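Local coordinates for protein probable tRNA pseudouridine synthase D (Methanosarcina mazei, PDB 1Z2Z) that probably converts uridine 13 of transfer RNA into pseudouridine, as a member of the TruD family of pseudouridine synthases, at residues G171-G176 with Y421-L426. Sequence-based numbering, arbitrary orientation.
Sequences GIQRFG and YATTVL
R174 and Y421 meet in a stacked cation-pi pair, a worked example of how an arginine can join two distant pieces of chain without a direct hydrogen bond between them. R174 belongs to a type I beta turn, Q173 to G176, in the loop between strand 165-167 and helix 182-191; Y421 just precedes the C-terminal helix 423-430 of this TruD-family pseudouridine synthase. The guanidinium lies flat over one face of the phenol ring, its plane tilted by 13° from that of the ring, and CZ stands 3.6 Å from the ring centroid. NH1 sits over the middle of the ring, while NH2 is displaced toward the hydroxyl end. The bend at chi2 (-78°) brings CD against CE2 of Y421, and the bend at chi3 (71°) then helps carry the guanidinium over the ring.

Two waters supply the polar links. Water 2 accepts from NH2 of R174 at 2.7 Å and hydrogen-bonds to OH of Y421 at 3.0 Å, bridging the stacked partners at their polar ends. Water 1 donates to OE1 of Q173 at 2.7 Å, is bonded to OG1 of T423 at 2.8 Å, and accepts a weak bond from NH1 of R174, lying in the guanidinium plane. A leucine in place of R174 would probably leave the Y421 face without its cationic partner and both waters without their arginine donor.

Nonpolar contact is slight between the segments, yet each is rooted separately: F175 packs on helix 263-287, and A422 on strand 130-142. The Q173 side chain lies about 7 Å from that of D86, the predicted nucleophile, placing this partly exposed junction beside the probable active site. On the T423 side, the methyl CG2 approaches OE1 of Q173 no closer than 4.4 Å.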
loop_
_atom_site.group_PDB
_atom_site.type_symbol
_atom_site.label_atom_id
_atom_site.label_comp_id
_atom_site.label_asym_id
_atom_site.label_seq_id
_atom_site.Cartn_x
_atom_site.Cartn_y
_atom_site.Cartn_z
ATOM N N GLY A 171 -3.050 0.574 -4.025
ATOM C CA GLY A 171 -2.240 -0.315 -4.846
ATOM C C GLY A 171 -2.700 -1.756 -4.974
ATOM O O GLY A 171 -3.356 -2.294 -4.085
ATOM N N ILE A 172 -2.333 -2.385 -6.086
ATOM C CA ILE A 172 -2.708 -3.768 -6.347
ATOM C C ILE A 172 -2.174 -4.724 -5.277
ATOM O O ILE A 172 -2.700 -5.821 -5.104
ATOM C CB ILE A 172 -2.227 -4.214 -7.768
ATOM C CG1 ILE A 172 -2.604 -5.678 -8.030
ATOM C CG2 ILE A 172 -0.724 -4.034 -7.896
ATOM C CD1 ILE A 172 -4.103 -5.958 -8.000
ATOM N N GLN A 173 -1.144 -4.309 -4.546
ATOM C CA GLN A 173 -0.585 -5.157 -3.490
ATOM C C GLN A 173 -1.378 -5.088 -2.190
ATOM O O GLN A 173 -1.301 -5.994 -1.363
ATOM C CB GLN A 173 0.859 -4.766 -3.215
ATOM C CG GLN A 173 1.767 -5.052 -4.373
ATOM C CD GLN A 173 3.204 -4.695 -4.075
ATOM O OE1 GLN A 173 3.527 -3.525 -3.850
ATOM N NE2 GLN A 173 4.082 -5.704 -4.065
ATOM N N ARG A 174 -2.132 -4.002 -2.025
ATOM C CA ARG A 174 -2.953 -3.771 -0.838
ATOM C C ARG A 174 -4.155 -4.722 -0.796
ATOM O O ARG A 174 -4.737 -4.948 0.263
ATOM C CB ARG A 174 -3.472 -2.325 -0.814
ATOM C CG ARG A 174 -2.428 -1.206 -0.961
ATOM C CD ARG A 174 -1.647 -0.929 0.321
ATOM N NE ARG A 174 -0.719 -2.011 0.639
ATOM C CZ ARG A 174 0.404 -2.270 -0.033
ATOM N NH1 ARG A 174 0.759 -1.521 -1.072
ATOM N NH2 ARG A 174 1.174 -3.288 0.333
ATOM N N PHE A 175 -4.528 -5.275 -1.945
ATOM C CA PHE A 175 -5.676 -6.179 -2.008
ATOM C C PHE A 175 -5.290 -7.638 -1.811
ATOM O O PHE A 175 -6.101 -8.544 -2.012
ATOM C CB PHE A 175 -6.398 -6.006 -3.345
ATOM C CG PHE A 175 -6.958 -4.635 -3.543
ATOM C CD1 PHE A 175 -8.254 -4.335 -3.140
ATOM C CD2 PHE A 175 -6.178 -3.625 -4.101
ATOM C CE1 PHE A 175 -8.763 -3.052 -3.290
ATOM C CE2 PHE A 175 -6.675 -2.333 -4.257
ATOM C CZ PHE A 175 -7.968 -2.047 -3.852
ATOM N N GLY A 176 -4.050 -7.857 -1.404
ATOM C CA GLY A 176 -3.584 -9.212 -1.196
ATOM C C GLY A 176 -2.076 -9.335 -1.271
ATOM O O GLY A 176 -1.418 -8.682 -2.094
ATOM N N TYR A 421 3.234 4.318 -0.190
ATOM C CA TYR A 421 4.068 3.479 -1.059
ATOM C C TYR A 421 4.580 4.174 -2.324
ATOM O O TYR A 421 3.880 4.987 -2.918
ATOM C CB TYR A 421 3.271 2.242 -1.454
ATOM C CG TYR A 421 2.896 1.374 -0.280
ATOM C CD1 TYR A 421 3.817 0.475 0.271
ATOM C CD2 TYR A 421 1.611 1.431 0.271
ATOM C CE1 TYR A 421 3.468 -0.354 1.333
ATOM C CE2 TYR A 421 1.250 0.609 1.334
ATOM C CZ TYR A 421 2.184 -0.290 1.860
ATOM O OH TYR A 421 1.807 -1.157 2.869
ATOM N N ALA A 422 5.798 3.828 -2.735
ATOM C CA ALA A 422 6.429 4.410 -3.920
ATOM C C ALA A 422 5.728 4.036 -5.222
ATOM O O ALA A 422 5.737 4.810 -6.177
ATOM C CB ALA A 422 7.887 3.989 -3.997
ATOM N N THR A 423 5.138 2.847 -5.269
ATOM C CA THR A 423 4.446 2.423 -6.473
ATOM C C THR A 423 3.379 3.430 -6.840
ATOM O O THR A 423 3.085 3.640 -8.013
ATOM C CB THR A 423 3.772 1.069 -6.301
ATOM O OG1 THR A 423 3.011 1.067 -5.091
ATOM C CG2 THR A 423 4.811 -0.034 -6.267
ATOM N N THR A 424 2.802 4.058 -5.827
ATOM C CA THR A 424 1.765 5.042 -6.051
ATOM C C THR A 424 2.298 6.262 -6.799
ATOM O O THR A 424 1.550 6.967 -7.473
ATOM C CB THR A 424 1.161 5.480 -4.727
ATOM O OG1 THR A 424 0.506 4.358 -4.123
ATOM C CG2 THR A 424 0.167 6.597 -4.950
ATOM N N VAL A 425 3.593 6.506 -6.690
ATOM C CA VAL A 425 4.182 7.643 -7.359
ATOM C C VAL A 425 4.655 7.230 -8.736
ATOM O O VAL A 425 4.487 7.968 -9.706
ATOM C CB VAL A 425 5.386 8.190 -6.566
ATOM C CG1 VAL A 425 6.065 9.303 -7.343
ATOM C CG2 VAL A 425 4.924 8.696 -5.204
ATOM N N LEU A 426 5.245 6.042 -8.811
ATOM C CA LEU A 426 5.785 5.504 -10.051
ATOM C C LEU A 426 4.752 5.263 -11.137
ATOM O O LEU A 426 5.008 5.538 -12.304
ATOM C CB LEU A 426 6.524 4.206 -9.756
ATOM C CG LEU A 426 7.810 4.371 -8.949
ATOM C CD1 LEU A 426 8.408 2.998 -8.712
ATOM C CD2 LEU A 426 8.799 5.267 -9.688
HETATM O O HOH W 1 3.460 -0.910 -3.129
HETATM O O HOH W 2 0.756 -3.969 2.896
#